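Local coordinates for protein glycerophosphoryl diester phosphodiesterase (Parabacteroides distasonis, PDB 3MZ2) that probably hydrolyses glycerophosphodiesters to an alcohol and glycerol 3-phosphate, on a TIM-barrel fold, at residues Pro201-Ile213 against Leu224-Ser238. Numbering follows the deposited sequence. Where two conformers were deposited one is given.
Sequences PWSHIMAYVGPKI and LHERGVMCMISTAPS. With SO4 (sulfate ion), chain D.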
# COMPACT_ATOMS: atom_id res chain seq x y z
N PRO A 201 -18.11 10.22 11.32
CA PRO A 201 -18.73 9.96 12.62
C PRO A 201 -18.00 8.90 13.42
O PRO A 201 -17.68 7.86 12.88
CB PRO A 201 -20.14 9.48 12.27
CG PRO A 201 -20.34 9.87 10.83
CD PRO A 201 -19.02 9.91 10.20
N TRP A 202 -17.74 9.15 14.70
CA TRP A 202 -17.05 8.17 15.52
C TRP A 202 -17.92 6.89 15.65
O TRP A 202 -17.37 5.81 15.85
CB TRP A 202 -16.69 8.77 16.90
CG TRP A 202 -15.56 9.75 16.87
CD1 TRP A 202 -15.60 11.06 17.28
CD2 TRP A 202 -14.21 9.49 16.50
NE1 TRP A 202 -14.37 11.64 17.11
CE2 TRP A 202 -13.49 10.70 16.66
CE3 TRP A 202 -13.55 8.35 16.01
CZ2 TRP A 202 -12.12 10.81 16.34
CZ3 TRP A 202 -12.18 8.42 15.71
CH2 TRP A 202 -11.49 9.66 15.87
N SER A 203 -19.24 7.03 15.54
CA SER A 203 -20.11 5.89 15.55
C SER A 203 -19.82 4.92 14.40
O SER A 203 -20.22 3.77 14.46
CB SER A 203 -21.57 6.31 15.50
OG SER A 203 -21.88 7.06 14.34
N HIS A 204 -19.21 5.42 13.34
CA HIS A 204 -18.83 4.55 12.21
C HIS A 204 -17.36 4.07 12.22
O HIS A 204 -16.88 3.52 11.20
CB HIS A 204 -19.13 5.30 10.92
CG HIS A 204 -20.59 5.39 10.66
ND1 HIS A 204 -21.21 4.80 9.58
CD2 HIS A 204 -21.58 5.98 11.38
CE1 HIS A 204 -22.51 5.03 9.64
NE2 HIS A 204 -22.76 5.77 10.70
N ILE A 205 -16.70 4.22 13.36
CA ILE A 205 -15.30 3.90 13.55
C ILE A 205 -15.07 2.87 14.68
O ILE A 205 -15.62 2.98 15.78
CB ILE A 205 -14.47 5.15 13.76
CG1 ILE A 205 -14.46 5.93 12.45
CG2 ILE A 205 -13.04 4.78 14.19
CD1 ILE A 205 -13.68 7.22 12.54
N MSE A 206 -14.26 1.86 14.33
CA MSE A 206 -13.52 1.04 15.30
C MSE A 206 -12.06 1.37 15.02
O MSE A 206 -11.69 1.50 13.86
CB MSE A 206 -13.83 -0.45 15.11
CG MSE A 206 -13.10 -1.39 16.09
SE MSE A 206 -11.34 -1.94 15.31
CE MSE A 206 -12.14 -3.28 14.11
N ALA A 207 -11.24 1.51 16.07
CA ALA A 207 -9.89 2.01 15.88
C ALA A 207 -8.79 1.00 16.08
O ALA A 207 -8.76 0.35 17.12
CB ALA A 207 -9.65 3.22 16.80
N TYR A 208 -7.90 0.93 15.10
CA TYR A 208 -6.66 0.21 15.19
C TYR A 208 -5.64 1.18 15.77
O TYR A 208 -5.41 2.26 15.19
CB TYR A 208 -6.23 -0.30 13.81
CG TYR A 208 -4.83 -0.86 13.81
CD1 TYR A 208 -4.50 -1.91 14.66
CD2 TYR A 208 -3.84 -0.32 13.04
CE1 TYR A 208 -3.22 -2.41 14.73
CE2 TYR A 208 -2.53 -0.84 13.08
CZ TYR A 208 -2.25 -1.90 13.94
OH TYR A 208 -0.98 -2.45 14.04
N VAL A 209 -5.12 0.86 16.97
CA VAL A 209 -4.20 1.76 17.65
C VAL A 209 -2.74 1.28 17.62
O VAL A 209 -1.90 1.87 18.26
CB VAL A 209 -4.62 2.06 19.11
CG1 VAL A 209 -6.06 2.77 19.16
CG2 VAL A 209 -4.63 0.77 20.00
N GLY A 210 -2.45 0.17 16.91
CA GLY A 210 -1.06 -0.22 16.70
C GLY A 210 -0.74 -1.60 17.23
O GLY A 210 -1.66 -2.35 17.63
N PRO A 211 0.54 -1.95 17.24
CA PRO A 211 0.98 -3.28 17.59
C PRO A 211 1.42 -3.42 19.02
O PRO A 211 1.76 -4.53 19.43
CB PRO A 211 2.15 -3.51 16.62
CG PRO A 211 2.75 -2.17 16.50
CD PRO A 211 1.58 -1.22 16.48
N LYS A 212 1.37 -2.34 19.79
CA LYS A 212 1.88 -2.35 21.14
C LYS A 212 1.26 -1.25 21.97
O LYS A 212 0.84 -0.21 21.48
CB LYS A 212 3.40 -2.19 21.13
CG LYS A 212 3.83 -0.82 20.65
CD LYS A 212 5.37 -0.68 20.68
CE LYS A 212 5.79 0.59 20.01
NZ LYS A 212 7.29 0.70 19.89
N ILE A 213 1.26 -1.48 23.27
CA ILE A 213 0.77 -0.53 24.23
C ILE A 213 1.92 0.28 24.83
O ILE A 213 2.96 -0.28 25.21
CB ILE A 213 -0.04 -1.25 25.34
CG1 ILE A 213 -1.34 -1.79 24.76
CG2 ILE A 213 -0.40 -0.33 26.49
CD1 ILE A 213 -1.90 -2.92 25.56
N LEU A 224 -10.37 7.91 22.75
CA LEU A 224 -11.25 7.17 21.86
C LEU A 224 -12.42 6.54 22.64
O LEU A 224 -13.57 6.58 22.21
CB LEU A 224 -10.47 6.13 21.06
CG LEU A 224 -9.59 6.73 19.96
CD1 LEU A 224 -8.64 5.66 19.41
CD2 LEU A 224 -10.46 7.39 18.86
N HIS A 225 -12.14 5.99 23.81
CA HIS A 225 -13.23 5.50 24.66
C HIS A 225 -14.24 6.60 25.00
O HIS A 225 -15.44 6.33 24.98
CB HIS A 225 -12.70 4.86 25.98
CG HIS A 225 -12.11 3.49 25.78
ND1 HIS A 225 -11.37 2.83 26.75
CD2 HIS A 225 -12.13 2.69 24.71
CE1 HIS A 225 -11.00 1.65 26.26
NE2 HIS A 225 -11.47 1.54 25.03
N GLU A 226 -13.76 7.84 25.24
CA GLU A 226 -14.63 9.02 25.55
C GLU A 226 -15.57 9.29 24.38
O GLU A 226 -16.69 9.76 24.57
CB GLU A 226 -13.78 10.27 25.81
CG GLU A 226 -13.09 10.30 27.18
CD GLU A 226 -12.10 11.47 27.33
OE1 GLU A 226 -11.61 12.01 26.31
OE2 GLU A 226 -11.82 11.87 28.49
N ARG A 227 -15.07 9.04 23.18
CA ARG A 227 -15.84 9.20 21.93
C ARG A 227 -16.66 7.98 21.53
O ARG A 227 -17.25 7.96 20.45
CB ARG A 227 -14.88 9.58 20.80
CG ARG A 227 -14.24 10.95 20.97
CD ARG A 227 -12.88 11.01 20.23
NE ARG A 227 -12.38 12.38 20.15
CZ ARG A 227 -11.82 13.04 21.14
NH1 ARG A 227 -11.65 12.48 22.34
NH2 ARG A 227 -11.43 14.30 20.97
N GLY A 228 -16.71 6.96 22.39
CA GLY A 228 -17.49 5.76 22.11
C GLY A 228 -16.83 4.73 21.20
O GLY A 228 -17.50 3.83 20.66
N VAL A 229 -15.51 4.86 21.06
CA VAL A 229 -14.77 4.06 20.08
C VAL A 229 -13.99 2.91 20.74
O VAL A 229 -13.23 3.14 21.66
CB VAL A 229 -13.83 4.96 19.28
CG1 VAL A 229 -12.88 4.19 18.31
CG2 VAL A 229 -14.67 5.97 18.48
N MSE A 230 -14.21 1.68 20.27
CA MSE A 230 -13.42 0.53 20.69
C MSE A 230 -12.08 0.50 20.00
O MSE A 230 -11.99 0.88 18.83
CB MSE A 230 -14.14 -0.77 20.37
CG MSE A 230 -15.31 -0.90 21.28
SE MSE A 230 -16.50 -2.39 21.07
CE MSE A 230 -15.48 -3.77 21.99
N CYS A 231 -11.08 0.01 20.72
CA CYS A 231 -9.67 0.06 20.31
C CYS A 231 -9.04 -1.34 20.20
O CYS A 231 -9.21 -2.21 21.08
CB CYS A 231 -8.89 0.98 21.28
SG CYS A 231 -9.49 2.66 21.32
N MSE A 232 -8.30 -1.49 19.12
CA MSE A 232 -7.74 -2.78 18.75
C MSE A 232 -6.22 -2.68 18.70
O MSE A 232 -5.67 -1.80 18.05
CB MSE A 232 -8.23 -3.18 17.37
CG MSE A 232 -7.88 -4.62 17.01
SE MSE A 232 -8.67 -5.06 15.32
CE MSE A 232 -7.21 -4.59 14.11
N ILE A 233 -5.58 -3.64 19.35
CA ILE A 233 -4.15 -3.93 19.16
C ILE A 233 -3.97 -5.12 18.24
O ILE A 233 -4.65 -6.12 18.36
CB ILE A 233 -3.47 -4.26 20.54
CG1 ILE A 233 -3.38 -3.01 21.41
CG2 ILE A 233 -2.15 -4.96 20.37
CD1 ILE A 233 -2.30 -2.00 20.96
N SER A 234 -3.00 -5.02 17.31
CA SER A 234 -2.65 -6.15 16.48
C SER A 234 -1.40 -6.75 17.06
O SER A 234 -0.36 -6.07 17.14
CB SER A 234 -2.36 -5.76 15.06
OG SER A 234 -1.94 -6.93 14.34
N THR A 235 -1.49 -8.02 17.44
CA THR A 235 -0.37 -8.77 17.96
C THR A 235 0.42 -9.50 16.85
O THR A 235 1.43 -10.17 17.13
CB THR A 235 -0.83 -9.78 19.03
OG1 THR A 235 -1.84 -10.63 18.51
CG2 THR A 235 -1.36 -9.02 20.28
N ALA A 236 -0.01 -9.35 15.60
CA ALA A 236 0.63 -10.10 14.52
C ALA A 236 2.14 -9.82 14.44
O ALA A 236 2.93 -10.74 14.34
CB ALA A 236 -0.09 -9.85 13.14
N PRO A 237 2.55 -8.56 14.52
CA PRO A 237 4.02 -8.32 14.45
C PRO A 237 4.73 -8.43 15.77
O PRO A 237 6.00 -8.42 15.86
CB PRO A 237 4.10 -6.87 13.91
CG PRO A 237 2.83 -6.26 14.15
CD PRO A 237 1.78 -7.32 14.47
N SER A 238 3.94 -8.51 16.83
CA SER A 238 4.48 -8.33 18.18
C SER A 238 4.26 -9.61 19.00
O SER A 238 5.03 -10.57 18.85
CB SER A 238 3.86 -7.09 18.82
OG SER A 238 2.42 -7.11 18.71
S SO4 D . -9.67 15.15 24.34
O1 SO4 D . -8.20 15.11 24.38
O2 SO4 D . -10.26 13.85 24.69
O3 SO4 D . -10.12 16.15 25.31
O4 SO4 D . -10.07 15.54 22.99
O HOH W 1 -17.87 3.78 17.75
O HOH W 2 -15.66 1.18 17.87
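Trp202 lies against Arg227, Val229 and Leu224, just before strand 205-210 begins. Its CB sits near Val229 CG2 and the carbonyl O of Arg227. CG is turned anti to its own carbonyl carbon (chi1 -74°), which carries the indole along the arginine chain. CD1 meets Arg227 CB and CG. At NE1 and CE2 the partner is Arg227 CD, which rests over the face of the five-membered ring in a CH-pi contact, 3.8 Å from its centroid. On the six-membered ring, CE3 touches Val229 CG2 at 3.6 Å, and CZ3 and CH2 reach Leu224 CD2. NE1 itself is hydrogen-bonded to Glu196, which also forms a salt bridge with Arg227 NE. The guanidinium stands almost perpendicular to the indole (89°). Its NH2 donates a nearly straight bond to sulfate O4 at 2.7 Å, and NH1 bonds sulfate O2. With an alanine here the indole is gone, which would probably uncover Arg227 CD, open a gap beside Val229 and Leu224, and leave Glu196 short of one donor.

Further along, the strands pair in parallel. Ala207 N bonds Met230 O, Met232 N bonds Ala207 O at 2.8 Å, and Val209 N bonds Met232 O. Leu224 CD1 packs on Ala207 CB at 3.7 Å. On the opposite face of the sheet, Tyr208 CE1 meets Ser234 CB at 3.5 Å. Past the strand, Ser238 OG donates to Pro211 O at 2.8 Å.

Gly228, with positive phi, closes helix 215-226 in a Schellman motif. The two strands are joined through this helix as a beta-alpha-beta unit of the TIM barrel. Strand 205-210 lies between strands 182-185 and 231-234, strand 231-234 pairs in turn with strand 262-265, and helix 189-197 packs against Trp202.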